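Local coordinates for protein ribokinase, putative (Burkholderia thailandensis, PDB 3B1N) that probably phosphorylates nucleosides as a pfkB-family kinase of the ribokinase clan, and here holds ADP together with the nucleoside analogue mizoribine, at residues 164-169 and 254-259; 219-222 and 226-229; 238-243 and 279-284. One frame throughout, in Å; residues are numbered along the deposited sequence.

Contact 1 (164-169 and 254-259); sequences IFDPGQ and AFRGGL. With MZR (5-hydroxy-1-(beta-D-ribofuranosyl)-1H-imidazole-4-carboxamide), chain F.
In the central Rossmann-like sheet of this ribokinase-type fold, the C-terminal end of strand 163-165 faces helix 251-264, and a buried salt bridge between Asp166 and Arg256 spans the gap. The backbones stand well apart, with CA of Ile164 8.9 Å from CA of Arg256, so the long arginine does most of the reaching. Its chain runs extended from CG to NE and brings the NE edge of the guanidinium to the carboxylate. NE lies 3.0 Å from Asp166 OD1, and NH2 leans on the same oxygen at 3.3 Å. Both bonds are bent (142° and 131° at the hydrogen) and weak: NE and NH2 share one oxygen, and the carboxylate and guanidinium planes are turned 49° apart. Asp166 is deposited in two conformers, so this pairing describes one of them. NH1 is hydrogen-bonded to Gly252 O, which fixes the guanidinium against the first turn of its own helix, where Gly252 N binds ADP and Asp253 binds mizoribine. Beside the ion pair a small apolar contact forms, Ile164 CD1 meeting Leu259 CD2 at 4.0 Å. Beyond Asp166 the loop leads into the nucleoside pocket, where the side chain of Gln169, bent at chi2, brings its NE2 within 3.2 Å of mizoribine O4'.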
loop_
_atom_site.group_PDB
_atom_site.type_symbol
_atom_site.label_atom_id
_atom_site.label_comp_id
_atom_site.label_asym_id
_atom_site.label_seq_id
_atom_site.Cartn_x
_atom_site.Cartn_y
_atom_site.Cartn_z
ATOM N N ILE B 164 -29.181 -1.730 -1.413
ATOM C CA ILE B 164 -28.189 -0.915 -0.709
ATOM C C ILE B 164 -27.192 -0.353 -1.727
ATOM O O ILE B 164 -26.723 -1.104 -2.576
ATOM C CB ILE B 164 -27.387 -1.815 0.277
ATOM C CG1 ILE B 164 -28.307 -2.501 1.311
ATOM C CG2 ILE B 164 -26.326 -0.923 1.021
ATOM C CD1 ILE B 164 -27.544 -3.375 2.334
ATOM N N PHE B 165 -26.896 0.926 -1.603
ATOM C CA PHE B 165 -25.821 1.576 -2.376
ATOM C C PHE B 165 -24.605 1.733 -1.464
ATOM O O PHE B 165 -24.683 2.371 -0.414
ATOM C CB PHE B 165 -26.313 2.917 -2.892
ATOM C CG PHE B 165 -25.289 3.691 -3.685
ATOM C CD1 PHE B 165 -24.617 3.101 -4.751
ATOM C CD2 PHE B 165 -25.056 5.018 -3.387
ATOM C CE1 PHE B 165 -23.680 3.852 -5.501
ATOM C CE2 PHE B 165 -24.105 5.753 -4.094
ATOM C CZ PHE B 165 -23.433 5.153 -5.151
ATOM N N ASP B 166 -23.482 1.138 -1.877
ATOM C CA ASP B 166 -22.264 1.070 -1.137
ATOM C C ASP B 166 -21.138 1.664 -2.074
ATOM O O ASP B 166 -20.427 0.808 -2.654
ATOM C CB ASP B 166 -22.187 -0.466 -0.894
ATOM C CG ASP B 166 -20.898 -0.964 -0.305
ATOM O OD1 ASP B 166 -20.211 -0.202 0.389
ATOM O OD2 ASP B 166 -20.588 -2.184 -0.555
ATOM N N PRO B 167 -20.987 3.009 -2.231
ATOM C CA PRO B 167 -20.004 3.534 -3.197
ATOM C C PRO B 167 -18.573 3.133 -2.805
ATOM O O PRO B 167 -17.760 2.770 -3.688
ATOM C CB PRO B 167 -20.282 5.039 -3.221
ATOM C CG PRO B 167 -21.011 5.357 -1.912
ATOM C CD PRO B 167 -21.771 4.101 -1.598
ATOM N N GLY B 168 -18.323 3.101 -1.498
ATOM C CA GLY B 168 -17.080 2.526 -0.950
ATOM C C GLY B 168 -15.838 3.080 -1.645
ATOM O O GLY B 168 -15.700 4.263 -1.894
ATOM N N GLN B 169 -14.938 2.170 -1.949
ATOM C CA GLN B 169 -13.696 2.531 -2.608
ATOM C C GLN B 169 -13.858 3.128 -3.988
ATOM O O GLN B 169 -12.887 3.630 -4.575
ATOM C CB GLN B 169 -12.841 1.274 -2.705
ATOM C CG GLN B 169 -12.385 0.790 -1.366
ATOM C CD GLN B 169 -13.132 -0.427 -0.903
ATOM O OE1 GLN B 169 -14.367 -0.533 -1.031
ATOM N NE2 GLN B 169 -12.382 -1.363 -0.330
ATOM N N ALA B 254 -18.345 -8.160 5.253
ATOM C CA ALA B 254 -18.970 -9.186 6.104
ATOM C C ALA B 254 -20.216 -8.565 6.751
ATOM O O ALA B 254 -21.292 -9.195 6.818
ATOM C CB ALA B 254 -17.983 -9.696 7.161
ATOM N N PHE B 255 -20.061 -7.358 7.281
ATOM C CA PHE B 255 -21.172 -6.584 7.867
ATOM C C PHE B 255 -22.311 -6.454 6.870
ATOM O O PHE B 255 -23.477 -6.709 7.192
ATOM C CB PHE B 255 -20.598 -5.213 8.324
ATOM C CG PHE B 255 -21.593 -4.315 9.013
ATOM C CD1 PHE B 255 -21.576 -4.141 10.414
ATOM C CD2 PHE B 255 -22.506 -3.582 8.257
ATOM C CE1 PHE B 255 -22.528 -3.249 11.014
ATOM C CE2 PHE B 255 -23.405 -2.707 8.851
ATOM C CZ PHE B 255 -23.425 -2.564 10.234
ATOM N N ARG B 256 -21.999 -6.067 5.645
ATOM C CA ARG B 256 -23.080 -5.903 4.637
ATOM C C ARG B 256 -23.788 -7.227 4.349
ATOM O O ARG B 256 -25.025 -7.208 4.174
ATOM C CB ARG B 256 -22.477 -5.305 3.350
ATOM C CG ARG B 256 -22.266 -3.812 3.517
ATOM C CD ARG B 256 -21.163 -3.355 2.578
ATOM N NE ARG B 256 -20.876 -1.935 2.687
ATOM C CZ ARG B 256 -20.332 -1.338 3.760
ATOM N NH1 ARG B 256 -20.104 -1.989 4.887
ATOM N NH2 ARG B 256 -20.083 -0.060 3.720
ATOM N N GLY B 257 -23.086 -8.352 4.303
ATOM C CA GLY B 257 -23.740 -9.684 4.181
ATOM C C GLY B 257 -24.753 -9.890 5.298
ATOM O O GLY B 257 -25.909 -10.322 5.036
ATOM N N GLY B 258 -24.369 -9.578 6.534
ATOM C CA GLY B 258 -25.311 -9.783 7.651
ATOM C C GLY B 258 -26.484 -8.839 7.560
ATOM O O GLY B 258 -27.636 -9.231 7.869
ATOM N N LEU B 259 -26.226 -7.601 7.195
ATOM C CA LEU B 259 -27.319 -6.638 7.031
ATOM C C LEU B 259 -28.301 -7.116 5.972
ATOM O O LEU B 259 -29.522 -7.068 6.215
ATOM C CB LEU B 259 -26.759 -5.281 6.675
ATOM C CG LEU B 259 -27.687 -4.159 7.083
ATOM C CD1 LEU B 259 -27.591 -3.951 8.594
ATOM C CD2 LEU B 259 -27.277 -2.884 6.344
HETATM N N1 MZR F . -13.116 -1.075 -6.695
HETATM O O3 MZR F . -13.372 -3.417 -5.199
HETATM C C4 MZR F . -12.247 -2.842 -4.569
HETATM C C5 MZR F . -11.636 -1.580 -4.919
HETATM C C6 MZR F . -12.056 -0.691 -6.004
HETATM O O6 MZR F . -11.361 0.334 -6.168
HETATM N N7 MZR F . -10.608 -1.478 -4.031
HETATM C C8 MZR F . -10.619 -2.567 -3.229
HETATM N N9 MZR F . -11.630 -3.425 -3.551
HETATM C "C1'" MZR F . -11.980 -4.681 -2.867
HETATM C "C2'" MZR F . -10.854 -5.654 -2.566
HETATM O "O2'" MZR F . -10.810 -6.567 -3.658
HETATM C "C3'" MZR F . -11.279 -6.239 -1.196
HETATM O "O3'" MZR F . -11.527 -7.646 -1.151
HETATM C "C4'" MZR F . -12.518 -5.470 -0.819
HETATM O "O4'" MZR F . -12.413 -4.276 -1.573
HETATM C "C5'" MZR F . -12.548 -5.162 0.660
HETATM O "O5'" MZR F . -13.793 -4.455 0.905
#

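Contact 2 (219-222 and 226-229); sequences ITRG and ATIR. With ADP (adenosine-5'-diphosphate), chain G.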
loop_
_atom_site.group_PDB
_atom_site.type_symbol
_atom_site.label_atom_id
_atom_site.label_comp_id
_atom_site.label_asym_id
_atom_site.label_seq_id
_atom_site.Cartn_x
_atom_site.Cartn_y
_atom_site.Cartn_z
ATOM N N ILE B 219 -23.773 3.672 8.846
ATOM C CA ILE B 219 -22.369 4.141 8.920
ATOM C C ILE B 219 -21.614 3.272 9.907
ATOM O O ILE B 219 -21.971 3.211 11.101
ATOM C CB ILE B 219 -22.261 5.651 9.269
ATOM C CG1 ILE B 219 -23.054 6.484 8.271
ATOM C CG2 ILE B 219 -20.730 5.995 9.393
ATOM C CD1 ILE B 219 -23.299 7.950 8.738
ATOM N N THR B 220 -20.589 2.582 9.400
ATOM C CA THR B 220 -19.810 1.695 10.267
ATOM C C THR B 220 -18.620 2.490 10.791
ATOM O O THR B 220 -18.084 3.378 10.080
ATOM C CB THR B 220 -19.362 0.428 9.527
ATOM O OG1 THR B 220 -18.413 0.771 8.506
ATOM C CG2 THR B 220 -20.579 -0.228 8.862
ATOM N N ARG B 221 -18.238 2.154 12.024
ATOM C CA ARG B 221 -17.224 2.875 12.782
ATOM C C ARG B 221 -16.178 1.918 13.351
ATOM O O ARG B 221 -15.705 2.055 14.490
ATOM C CB ARG B 221 -17.928 3.723 13.873
ATOM C CG ARG B 221 -19.103 4.532 13.340
ATOM C CD ARG B 221 -19.757 5.431 14.379
ATOM N NE ARG B 221 -21.015 6.021 13.900
ATOM C CZ ARG B 221 -21.137 7.209 13.287
ATOM N NH1 ARG B 221 -20.062 7.973 13.045
ATOM N NH2 ARG B 221 -22.341 7.644 12.903
ATOM N N GLY B 222 -15.791 0.906 12.578
ATOM C CA GLY B 222 -14.755 -0.013 13.031
ATOM C C GLY B 222 -15.047 -0.695 14.356
ATOM O O GLY B 222 -16.183 -1.190 14.582
ATOM N N ALA B 226 -21.489 0.626 14.883
ATOM C CA ALA B 226 -22.091 1.291 13.723
ATOM C C ALA B 226 -23.333 2.037 14.135
ATOM O O ALA B 226 -23.843 1.774 15.234
ATOM C CB ALA B 226 -22.482 0.215 12.650
ATOM N N THR B 227 -23.827 2.909 13.251
ATOM C CA THR B 227 -25.158 3.536 13.450
ATOM C C THR B 227 -26.058 3.254 12.280
ATOM O O THR B 227 -25.607 3.224 11.133
ATOM C CB THR B 227 -25.033 5.041 13.655
ATOM O OG1 THR B 227 -24.305 5.595 12.582
ATOM C CG2 THR B 227 -24.310 5.350 14.940
ATOM N N ILE B 228 -27.344 3.058 12.564
ATOM C CA ILE B 228 -28.330 2.921 11.503
ATOM C C ILE B 228 -29.392 3.986 11.715
ATOM O O ILE B 228 -30.218 3.897 12.660
ATOM C CB ILE B 228 -28.975 1.555 11.545
ATOM C CG1 ILE B 228 -27.881 0.477 11.349
ATOM C CG2 ILE B 228 -30.077 1.430 10.456
ATOM C CD1 ILE B 228 -28.411 -0.994 11.331
ATOM N N ARG B 229 -29.399 4.946 10.833
ATOM C CA ARG B 229 -30.379 6.048 10.868
ATOM C C ARG B 229 -31.522 5.723 9.911
ATOM O O ARG B 229 -31.320 5.546 8.716
ATOM C CB ARG B 229 -29.685 7.346 10.424
ATOM C CG ARG B 229 -30.657 8.521 10.291
ATOM C CD ARG B 229 -30.378 9.539 11.355
ATOM N NE ARG B 229 -29.481 10.575 10.892
ATOM C CZ ARG B 229 -29.878 11.793 10.518
ATOM N NH1 ARG B 229 -31.157 12.115 10.513
ATOM N NH2 ARG B 229 -28.981 12.672 10.110
HETATM P PB ADP G . -14.781 -1.205 6.407
HETATM O O1B ADP G . -13.866 0.010 6.465
HETATM O O2B ADP G . -15.853 -0.978 5.385
HETATM O O3B ADP G . -14.222 -2.580 6.301
HETATM P PA ADP G . -15.316 -0.956 9.349
HETATM O O1A ADP G . -13.808 -0.903 9.633
HETATM O O2A ADP G . -16.185 0.193 9.762
HETATM O O3A ADP G . -15.655 -1.146 7.817
HETATM O "O5'" ADP G . -15.715 -2.309 10.022
HETATM C "C5'" ADP G . -17.047 -2.772 9.772
HETATM C "C4'" ADP G . -17.668 -3.483 10.964
HETATM O "O4'" ADP G . -16.863 -4.634 11.300
HETATM C "C3'" ADP G . -17.723 -2.628 12.254
HETATM O "O3'" ADP G . -18.866 -1.759 12.256
HETATM C "C2'" ADP G . -17.671 -3.707 13.306
HETATM O "O2'" ADP G . -18.993 -4.249 13.517
HETATM C "C1'" ADP G . -16.801 -4.780 12.714
HETATM N N9 ADP G . -15.389 -4.541 13.122
HETATM C C8 ADP G . -14.406 -3.827 12.485
HETATM N N7 ADP G . -13.264 -3.822 13.246
HETATM C C5 ADP G . -13.547 -4.451 14.376
HETATM C C6 ADP G . -12.813 -4.756 15.602
HETATM N N6 ADP G . -11.521 -4.333 15.693
HETATM N N1 ADP G . -13.428 -5.428 16.558
HETATM C C2 ADP G . -14.714 -5.840 16.452
HETATM N N3 ADP G . -15.434 -5.612 15.345
HETATM C C4 ADP G . -14.931 -4.923 14.322
#
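Backbone hydrogen bonds between Ile219 and Thr227 define the register of the antiparallel beta hairpin formed by strands 216-220 and 226-230. The two residues are a hydrogen-bonded pair: Ile219 N reaches Thr227 O at 3.0 Å, and Thr227 N returns to Ile219 O at 2.9 Å, the two bonds nearly straight (at least 164° at the hydrogen). Thr220 and Ala226 follow as a non-hydrogen-bonded pair, with their CA atoms 4.2 Å apart.

Side-chain polar contact occurs on the face carrying Ile219 and Thr227. Arg221, in the one of its two deposited conformers described here, stretches back along the hairpin and gives an NH2 hydrogen bond to Thr227 OG1 of 2.9 Å, the hydroxyl oxygen sitting 20° out of the guanidinium plane. Thr227 CG2 lies beside NE at 3.5 Å, while Ile219 CG2 covers the centre of one guanidinium face. Apolar contact marks the other face, where Ala226 CB and Thr220 CG2 approach at 4.3 Å.

Ligand bonds come from the strand end. With chi1 at 67°, Thr220 turns OG1 toward the alpha-phosphate and donates to ADP O2A at 2.6 Å; Gly222 N, two residues further on, adds a bond of 2.9 Å to the same oxygen. One phosphate oxygen thus receives a hydroxyl and an amide donor, which probably helps disperse its negative charge, while the hairpin bonds hold the strand that presents them.

Contact 3 (238-243 and 279-284); sequences PAVRAE and MGALKI. With ADP (adenosine-5'-diphosphate), chain G.
A chi1 of -160° swings CG1 of Ile284 away from the backbone N, and a chi2 of 170° keeps the chain extended; these torsions split its two branches between protein and ligand. CG2 is left facing Ala242 CB, 3.6 Å away, while CD1 runs on to the adenine and stops 3.5 Å from ADP N6. CD1 and the Ala242 methyl lie to the same side of the adenine plane. One turn earlier in helix 269-284, Ala281 points its methyl at the loop: its CB is 3.7 Å from Val240 CB and 3.4 Å from Val240 O. This small side chain lets the loop backbone come close to the helix. No direct hydrogen bond joins the segments; instead a water accepts from Glu243 N at 2.9 Å and donates to Ala281 O at 2.8 Å. The carbonyl of Val240 also faces the base, its O standing 3.2 Å from ADP C2, and Gly280, having no side chain, lets its CA approach ADP O4' to 3.5 Å. Val240, Ala242, Gly280 and Ile284 thus line the adenosine end of the ADP pocket of this pfkB-family kinase.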
loop_
_atom_site.group_PDB
_atom_site.type_symbol
_atom_site.label_atom_id
_atom_site.label_comp_id
_atom_site.label_asym_id
_atom_site.label_seq_id
_atom_site.Cartn_x
_atom_site.Cartn_y
_atom_site.Cartn_z
ATOM N N PRO B 238 -23.744 -1.888 18.787
ATOM C CA PRO B 238 -22.434 -2.138 19.409
ATOM C C PRO B 238 -21.566 -3.034 18.576
ATOM O O PRO B 238 -22.085 -3.920 17.881
ATOM C CB PRO B 238 -22.774 -2.868 20.721
ATOM C CG PRO B 238 -24.221 -3.268 20.608
ATOM C CD PRO B 238 -24.861 -2.620 19.424
ATOM N N ALA B 239 -20.251 -2.870 18.705
ATOM C CA ALA B 239 -19.353 -3.897 18.221
ATOM C C ALA B 239 -19.440 -5.173 19.037
ATOM O O ALA B 239 -19.804 -5.145 20.222
ATOM C CB ALA B 239 -17.888 -3.376 18.227
ATOM N N VAL B 240 -19.088 -6.288 18.426
ATOM C CA VAL B 240 -18.865 -7.540 19.134
ATOM C C VAL B 240 -17.367 -7.628 19.384
ATOM O O VAL B 240 -16.587 -7.450 18.452
ATOM C CB VAL B 240 -19.367 -8.766 18.309
ATOM C CG1 VAL B 240 -19.076 -10.093 18.976
ATOM C CG2 VAL B 240 -20.859 -8.671 18.155
ATOM N N ARG B 241 -16.972 -7.891 20.628
ATOM C CA ARG B 241 -15.535 -8.072 20.932
ATOM C C ARG B 241 -14.938 -9.162 20.080
ATOM O O ARG B 241 -15.407 -10.298 20.078
ATOM C CB ARG B 241 -15.350 -8.401 22.437
ATOM C CG ARG B 241 -13.895 -8.456 22.888
ATOM C CD ARG B 241 -13.734 -7.918 24.304
ATOM N NE ARG B 241 -12.746 -6.833 24.319
ATOM C CZ ARG B 241 -13.030 -5.531 24.181
ATOM N NH1 ARG B 241 -12.050 -4.628 24.194
ATOM N NH2 ARG B 241 -14.288 -5.120 24.032
ATOM N N ALA B 242 -13.871 -8.815 19.356
ATOM C CA ALA B 242 -13.195 -9.766 18.494
ATOM C C ALA B 242 -12.417 -10.757 19.320
ATOM O O ALA B 242 -11.754 -10.341 20.286
ATOM C CB ALA B 242 -12.212 -9.009 17.589
ATOM N N GLU B 243 -12.432 -12.020 18.902
ATOM C CA GLU B 243 -11.622 -13.026 19.606
ATOM C C GLU B 243 -10.137 -12.686 19.476
ATOM O O GLU B 243 -9.370 -12.909 20.437
ATOM C CB GLU B 243 -11.920 -14.458 19.142
ATOM C CG GLU B 243 -13.413 -14.852 19.187
ATOM C CD GLU B 243 -13.945 -15.201 20.570
ATOM O OE1 GLU B 243 -13.996 -14.304 21.452
ATOM O OE2 GLU B 243 -14.351 -16.372 20.754
ATOM N N MET B 279 -20.925 -10.403 12.225
ATOM C CA MET B 279 -20.139 -10.935 11.084
ATOM C C MET B 279 -18.805 -10.185 10.922
ATOM O O MET B 279 -17.803 -10.853 10.630
ATOM C CB MET B 279 -20.971 -10.818 9.808
ATOM C CG MET B 279 -22.256 -11.726 9.837
ATOM S SD MET B 279 -21.963 -13.470 9.936
ATOM C CE MET B 279 -21.456 -13.857 8.238
ATOM N N GLY B 280 -18.813 -8.866 11.119
ATOM C CA GLY B 280 -17.575 -8.086 11.084
ATOM C C GLY B 280 -16.557 -8.602 12.089
ATOM O O GLY B 280 -15.335 -8.730 11.784
ATOM N N ALA B 281 -17.024 -8.914 13.292
ATOM C CA ALA B 281 -16.107 -9.470 14.335
ATOM C C ALA B 281 -15.624 -10.848 14.067
ATOM O O ALA B 281 -14.477 -11.187 14.426
ATOM C CB ALA B 281 -16.788 -9.400 15.721
ATOM N N LEU B 282 -16.447 -11.699 13.462
ATOM C CA LEU B 282 -15.969 -13.053 13.160
ATOM C C LEU B 282 -14.929 -13.020 12.051
ATOM O O LEU B 282 -13.952 -13.756 12.053
ATOM C CB LEU B 282 -17.123 -13.960 12.753
ATOM C CG LEU B 282 -18.203 -14.055 13.823
ATOM C CD1 LEU B 282 -19.399 -14.793 13.266
ATOM C CD2 LEU B 282 -17.587 -14.853 15.012
ATOM N N LYS B 283 -15.126 -12.102 11.110
ATOM C CA LYS B 283 -14.194 -11.939 10.003
ATOM C C LYS B 283 -12.811 -11.486 10.461
ATOM O O LYS B 283 -11.808 -12.007 9.968
ATOM C CB LYS B 283 -14.770 -10.976 8.931
ATOM C CG LYS B 283 -14.003 -11.089 7.600
ATOM C CD LYS B 283 -13.368 -9.842 7.118
ATOM C CE LYS B 283 -12.130 -9.508 7.951
ATOM N NZ LYS B 283 -10.907 -10.362 7.638
ATOM N N ILE B 284 -12.747 -10.532 11.378
ATOM C CA ILE B 284 -11.435 -9.888 11.693
ATOM C C ILE B 284 -10.475 -10.843 12.399
ATOM O O ILE B 284 -9.255 -10.595 12.403
ATOM C CB ILE B 284 -11.661 -8.581 12.468
ATOM C CG1 ILE B 284 -10.408 -7.663 12.361
ATOM C CG2 ILE B 284 -12.041 -8.905 13.947
ATOM C CD1 ILE B 284 -10.698 -6.263 12.913
HETATM P PB ADP G . -14.781 -1.205 6.407
HETATM O O1B ADP G . -13.866 0.010 6.465
HETATM O O2B ADP G . -15.853 -0.978 5.385
HETATM O O3B ADP G . -14.222 -2.580 6.301
HETATM P PA ADP G . -15.316 -0.956 9.349
HETATM O O1A ADP G . -13.808 -0.903 9.633
HETATM O O2A ADP G . -16.185 0.193 9.762
HETATM O O3A ADP G . -15.655 -1.146 7.817
HETATM O "O5'" ADP G . -15.715 -2.309 10.022
HETATM C "C5'" ADP G . -17.047 -2.772 9.772
HETATM C "C4'" ADP G . -17.668 -3.483 10.964
HETATM O "O4'" ADP G . -16.863 -4.634 11.300
HETATM C "C3'" ADP G . -17.723 -2.628 12.254
HETATM O "O3'" ADP G . -18.866 -1.759 12.256
HETATM C "C2'" ADP G . -17.671 -3.707 13.306
HETATM O "O2'" ADP G . -18.993 -4.249 13.517
HETATM C "C1'" ADP G . -16.801 -4.780 12.714
HETATM N N9 ADP G . -15.389 -4.541 13.122
HETATM C C8 ADP G . -14.406 -3.827 12.485
HETATM N N7 ADP G . -13.264 -3.822 13.246
HETATM C C5 ADP G . -13.547 -4.451 14.376
HETATM C C6 ADP G . -12.813 -4.756 15.602
HETATM N N6 ADP G . -11.521 -4.333 15.693
HETATM N N1 ADP G . -13.428 -5.428 16.558
HETATM C C2 ADP G . -14.714 -5.840 16.452
HETATM N N3 ADP G . -15.434 -5.612 15.345
HETATM C C4 ADP G . -14.931 -4.923 14.322
HETATM O O HOH W 1 -14.109 -12.755 16.663
#

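From the N terminus, contact 1 opens at the end of strand 163-165 and closes only at helix 251-264, tying the sheet to that helix. Contact 2, a tight hairpin nested inside that loop, joins neighbouring strands toward one end of the sheet. Contact 3 starts inside it at 238-243 but closes beyond it at 279-284, so contacts 1 and 3 cross; it ties the loop after strand 233-237 to helix 269-284. Helix 251-264 is the common piece: Phe255 sets CE2 3.8 Å from Thr220 CG2 and CZ 3.8 Å from Ala226 CB, and Ala254 O meets Met279 CB at 3.4 Å. Contacts 2 and 3 do not touch but share ADP, at its alpha-phosphate and adenosine.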